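Local atomic coordinates of Hcp1 family type VI secretion system effector (Salmonella typhimurium, PDB entry 5XHH), a protein that probably forms, as Hcp proteins do, ring-shaped hexamers that stack into the inner tube of the type VI secretion system. Residues Phe6-Asp18 with Ile62-Ala74. Residues are numbered along the deposited sequence; the frame is centred on the assembly and turned at random.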
loop_
_atom_site.group_PDB
_atom_site.type_symbol
_atom_site.label_atom_id
_atom_site.label_comp_id
_atom_site.label_asym_id
_atom_site.label_seq_id
_atom_site.Cartn_x
_atom_site.Cartn_y
_atom_site.Cartn_z
ATOM N N PHE A 6 4.327 -6.811 -4.404
ATOM C CA PHE A 6 5.452 -6.190 -3.722
ATOM C C PHE A 6 5.073 -4.782 -3.296
ATOM O O PHE A 6 4.374 -4.068 -4.026
ATOM C CB PHE A 6 6.696 -6.149 -4.625
ATOM C CG PHE A 6 7.131 -7.501 -5.092
ATOM C CD1 PHE A 6 7.829 -8.335 -4.254
ATOM C CD2 PHE A 6 6.820 -7.946 -6.372
ATOM C CE1 PHE A 6 8.229 -9.589 -4.680
ATOM C CE2 PHE A 6 7.213 -9.198 -6.806
ATOM C CZ PHE A 6 7.926 -10.016 -5.959
ATOM N N LEU A 7 5.522 -4.391 -2.106
ATOM C CA LEU A 7 5.301 -3.049 -1.593
ATOM C C LEU A 7 6.640 -2.462 -1.183
ATOM O O LEU A 7 7.291 -2.964 -0.265
ATOM C CB LEU A 7 4.323 -3.039 -0.421
ATOM C CG LEU A 7 4.020 -1.639 0.114
ATOM C CD1 LEU A 7 3.503 -0.745 -1.004
ATOM C CD2 LEU A 7 3.015 -1.689 1.266
ATOM N N LYS A 8 7.047 -1.409 -1.878
ATOM C CA LYS A 8 8.282 -0.697 -1.612
ATOM C C LYS A 8 7.931 0.553 -0.817
ATOM O O LYS A 8 7.267 1.453 -1.335
ATOM C CB LYS A 8 8.978 -0.343 -2.923
ATOM C CG LYS A 8 10.278 0.440 -2.736
ATOM C CD LYS A 8 10.675 1.179 -4.005
ATOM C CE LYS A 8 12.085 1.747 -3.875
ATOM N NZ LYS A 8 12.339 2.798 -4.877
ATOM N N ILE A 9 8.380 0.623 0.432
ATOM C CA ILE A 9 8.120 1.764 1.295
ATOM C C ILE A 9 9.433 2.481 1.578
ATOM O O ILE A 9 10.385 1.867 2.072
ATOM C CB ILE A 9 7.444 1.337 2.608
ATOM C CG1 ILE A 9 6.142 0.577 2.327
ATOM C CG2 ILE A 9 7.170 2.567 3.465
ATOM C CD1 ILE A 9 5.461 0.086 3.584
ATOM N N ASP A 10 9.482 3.781 1.277
ATOM C CA ASP A 10 10.672 4.571 1.583
ATOM C C ASP A 10 11.019 4.442 3.062
ATOM O O ASP A 10 10.160 4.619 3.931
ATOM C CB ASP A 10 10.453 6.044 1.235
ATOM C CG ASP A 10 10.517 6.326 -0.251
ATOM O OD1 ASP A 10 10.911 5.436 -1.027
ATOM O OD2 ASP A 10 10.202 7.469 -0.636
ATOM N N GLY A 11 12.273 4.110 3.347
ATOM C CA GLY A 11 12.727 3.979 4.714
ATOM C C GLY A 11 12.242 2.750 5.457
ATOM O O GLY A 11 12.645 2.550 6.607
ATOM N N ILE A 12 11.401 1.917 4.849
ATOM C CA ILE A 12 10.888 0.727 5.524
ATOM C C ILE A 12 11.105 -0.479 4.627
ATOM O O ILE A 12 10.198 -0.907 3.904
ATOM C CB ILE A 12 9.401 0.881 5.902
ATOM C CG1 ILE A 12 9.229 2.049 6.865
ATOM C CG2 ILE A 12 8.872 -0.373 6.595
ATOM C CD1 ILE A 12 7.833 2.233 7.359
ATOM N N ASP A 13 12.311 -1.032 4.670
ATOM C CA ASP A 13 12.621 -2.221 3.899
ATOM C C ASP A 13 11.844 -3.424 4.400
ATOM O O ASP A 13 11.597 -3.587 5.599
ATOM C CB ASP A 13 14.109 -2.550 3.974
ATOM C CG ASP A 13 14.958 -1.556 3.228
ATOM O OD1 ASP A 13 14.387 -0.700 2.521
ATOM O OD2 ASP A 13 16.195 -1.651 3.342
ATOM N N GLY A 14 11.479 -4.277 3.464
ATOM C CA GLY A 14 11.029 -5.602 3.749
ATOM C C GLY A 14 12.130 -6.618 3.541
ATOM O O GLY A 14 13.322 -6.321 3.674
ATOM N N GLU A 15 11.731 -7.815 3.153
ATOM C CA GLU A 15 12.597 -8.972 3.229
ATOM C C GLU A 15 12.737 -9.702 1.907
ATOM O O GLU A 15 13.496 -10.670 1.839
ATOM C CB GLU A 15 12.040 -9.940 4.279
ATOM C CG GLU A 15 13.043 -10.636 5.116
ATOM C CD GLU A 15 12.376 -11.335 6.260
ATOM O OE1 GLU A 15 12.053 -10.667 7.262
ATOM O OE2 GLU A 15 12.126 -12.546 6.130
ATOM N N SER A 16 12.023 -9.275 0.867
ATOM C CA SER A 16 11.924 -10.068 -0.349
ATOM C C SER A 16 13.294 -10.358 -0.942
ATOM O O SER A 16 14.194 -9.515 -0.922
ATOM C CB SER A 16 11.073 -9.348 -1.394
ATOM O OG SER A 16 10.978 -10.153 -2.546
ATOM N N MET A 17 13.437 -11.560 -1.477
ATOM C CA MET A 17 14.642 -11.959 -2.181
ATOM C C MET A 17 14.511 -11.826 -3.686
ATOM O O MET A 17 15.485 -12.075 -4.396
ATOM C CB MET A 17 15.013 -13.399 -1.816
ATOM C CG MET A 17 15.634 -13.526 -0.434
ATOM S SD MET A 17 17.153 -12.564 -0.320
ATOM C CE MET A 17 18.162 -13.364 -1.572
ATOM N N ASP A 18 13.336 -11.439 -4.187
ATOM C CA ASP A 18 13.136 -11.303 -5.624
ATOM C C ASP A 18 14.170 -10.367 -6.236
ATOM O O ASP A 18 14.525 -9.341 -5.651
ATOM C CB ASP A 18 11.734 -10.772 -5.916
ATOM C CG ASP A 18 11.394 -10.819 -7.389
ATOM O OD1 ASP A 18 10.944 -11.888 -7.830
ATOM O OD2 ASP A 18 11.556 -9.800 -8.100
ATOM N N ILE A 62 4.663 -11.326 9.332
ATOM C CA ILE A 62 5.515 -10.491 10.170
ATOM C C ILE A 62 6.946 -10.669 9.705
ATOM O O ILE A 62 7.416 -11.796 9.516
ATOM C CB ILE A 62 5.335 -10.834 11.655
ATOM C CG1 ILE A 62 3.908 -10.493 12.095
ATOM C CG2 ILE A 62 6.388 -10.075 12.493
ATOM C CD1 ILE A 62 3.563 -10.895 13.517
ATOM N N ASP A 63 7.624 -9.562 9.439
ATOM C CA ASP A 63 8.899 -9.662 8.739
ATOM C C ASP A 63 9.760 -8.465 9.123
ATOM O O ASP A 63 9.441 -7.741 10.070
ATOM C CB ASP A 63 8.671 -9.787 7.219
ATOM C CG ASP A 63 7.933 -8.587 6.621
ATOM O OD1 ASP A 63 7.977 -7.486 7.208
ATOM O OD2 ASP A 63 7.316 -8.757 5.539
ATOM N N ARG A 64 10.840 -8.240 8.359
ATOM C CA ARG A 64 11.801 -7.195 8.697
ATOM C C ARG A 64 11.162 -5.807 8.745
ATOM O O ARG A 64 11.657 -4.925 9.450
ATOM C CB ARG A 64 12.969 -7.209 7.697
ATOM C CG ARG A 64 13.949 -6.044 7.861
ATOM C CD ARG A 64 14.831 -5.828 6.634
ATOM N NE ARG A 64 16.029 -6.660 6.659
ATOM C CZ ARG A 64 17.183 -6.302 7.220
ATOM N NH1 ARG A 64 17.303 -5.122 7.813
ATOM N NH2 ARG A 64 18.222 -7.125 7.191
ATOM N N ALA A 65 10.072 -5.584 8.007
ATOM C CA ALA A 65 9.454 -4.259 8.018
ATOM C C ALA A 65 8.664 -3.996 9.291
ATOM O O ALA A 65 8.458 -2.832 9.653
ATOM C CB ALA A 65 8.532 -4.090 6.805
ATOM N N SER A 66 8.247 -5.057 9.986
ATOM C CA SER A 66 7.282 -4.904 11.070
ATOM C C SER A 66 7.749 -3.967 12.176
ATOM O O SER A 66 6.985 -3.055 12.535
ATOM C CB SER A 66 6.910 -6.292 11.599
ATOM O OG SER A 66 6.184 -7.007 10.628
ATOM N N PRO A 67 8.954 -4.102 12.747
ATOM C CA PRO A 67 9.347 -3.143 13.793
ATOM C C PRO A 67 9.377 -1.713 13.294
ATOM O O PRO A 67 9.062 -0.790 14.055
ATOM C CB PRO A 67 10.745 -3.627 14.220
ATOM C CG PRO A 67 10.825 -5.054 13.769
ATOM C CD PRO A 67 10.029 -5.075 12.485
ATOM N N ASN A 68 9.720 -1.496 12.022
ATOM C CA ASN A 68 9.754 -0.131 11.516
ATOM C C ASN A 68 8.368 0.393 11.186
ATOM O O ASN A 68 8.112 1.586 11.370
ATOM C CB ASN A 68 10.672 -0.039 10.300
ATOM C CG ASN A 68 12.118 0.141 10.698
ATOM O OD1 ASN A 68 12.417 0.896 11.614
ATOM N ND2 ASN A 68 13.017 -0.569 10.036
ATOM N N LEU A 69 7.465 -0.457 10.694
ATOM C CA LEU A 69 6.071 -0.027 10.578
ATOM C C LEU A 69 5.526 0.397 11.943
ATOM O O LEU A 69 4.916 1.459 12.075
ATOM C CB LEU A 69 5.222 -1.141 9.963
ATOM C CG LEU A 69 5.553 -1.494 8.516
ATOM C CD1 LEU A 69 4.943 -2.816 8.166
ATOM C CD2 LEU A 69 5.010 -0.406 7.581
ATOM N N PHE A 70 5.758 -0.423 12.975
ATOM C CA PHE A 70 5.407 -0.038 14.342
ATOM C C PHE A 70 6.008 1.314 14.726
ATOM O O PHE A 70 5.309 2.207 15.225
ATOM C CB PHE A 70 5.880 -1.130 15.307
ATOM C CG PHE A 70 5.721 -0.770 16.758
ATOM C CD1 PHE A 70 4.517 -0.985 17.410
ATOM C CD2 PHE A 70 6.781 -0.221 17.472
ATOM C CE1 PHE A 70 4.369 -0.649 18.750
ATOM C CE2 PHE A 70 6.637 0.122 18.814
ATOM C CZ PHE A 70 5.432 -0.095 19.453
ATOM N N LYS A 71 7.310 1.479 14.511
ATOM C CA LYS A 71 7.991 2.705 14.917
ATOM C C LYS A 71 7.414 3.937 14.214
ATOM O O LYS A 71 7.119 4.948 14.858
ATOM C CB LYS A 71 9.485 2.565 14.644
ATOM C CG LYS A 71 10.216 3.861 14.362
ATOM C CD LYS A 71 11.676 3.653 14.632
ATOM C CE LYS A 71 12.481 4.480 13.691
ATOM N NZ LYS A 71 12.357 3.872 12.331
ATOM N N TYR A 72 7.220 3.863 12.884
ATOM C CA TYR A 72 6.623 4.982 12.152
ATOM C C TYR A 72 5.208 5.263 12.624
ATOM O O TYR A 72 4.775 6.418 12.642
ATOM C CB TYR A 72 6.596 4.704 10.655
ATOM C CG TYR A 72 7.828 5.107 9.893
ATOM C CD1 TYR A 72 9.061 4.505 10.132
ATOM C CD2 TYR A 72 7.748 6.071 8.896
ATOM C CE1 TYR A 72 10.179 4.873 9.399
ATOM C CE2 TYR A 72 8.854 6.433 8.163
ATOM C CZ TYR A 72 10.062 5.834 8.418
ATOM O OH TYR A 72 11.163 6.189 7.686
ATOM N N CYS A 73 4.461 4.212 12.980
ATOM C CA CYS A 73 3.093 4.411 13.440
ATOM C C CYS A 73 3.077 5.175 14.756
ATOM O O CYS A 73 2.286 6.106 14.941
ATOM C CB CYS A 73 2.393 3.063 13.594
ATOM S SG CYS A 73 0.633 3.190 14.034
ATOM N N ALA A 74 3.935 4.767 15.696
ATOM C CA ALA A 74 3.986 5.445 16.984
ATOM C C ALA A 74 4.495 6.875 16.839
ATOM O O ALA A 74 4.029 7.772 17.541
ATOM C CB ALA A 74 4.862 4.663 17.962
HETATM O O HOH W 1 10.467 7.244 5.169
HETATM O O HOH W 2 12.595 -2.615 7.914
HETATM O O HOH W 3 8.955 -8.773 3.396
#
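Glu15 OE1 accepts the backbone N-H of Arg64 at 2.9 Å from Arg64 N, the one direct hydrogen bond between residues 6-18 and 62-74. It is bent, 131° at the hydrogen, and reaches the anti side of the carboxylate. The neighbouring Ala65 N is taken by Asp63 OD1 at 2.9 Å, from above the carboxylate plane; with Asp63 N bonded to Ser66 OG this makes a capping box in the turn that leads into the helix. Asp63 OD2 accepts from His60 ND1 and from a water that in turn accepts the N-H of Glu15, which ties the cap to the loop. A second water donates to Asp13 O and Arg64 O and accepts from Asn68 ND2.

Ile12 carries most of the apolar contact. Its CG1 arm, beside the backbone N (chi1 -61°), carries CD1 over one face of Tyr72, 3.9 Å from the ring centroid and 15° off the normal, a CH-pi contact. The other branch, CG2, meets Ala65 CB at 3.7 Å, while Leu69 CD2 approaches Ile12 CD1 at 3.9 Å. Tyr72 OH shares a water with Asp10 O.

The loop after strand 3-9 thus packs along helix 66-75, whose Leu69 also touches strands 51-61 and 121-129, and whose Tyr72 touches strands 79-88 and 104-113, bridging both sheets of the Hcp fold.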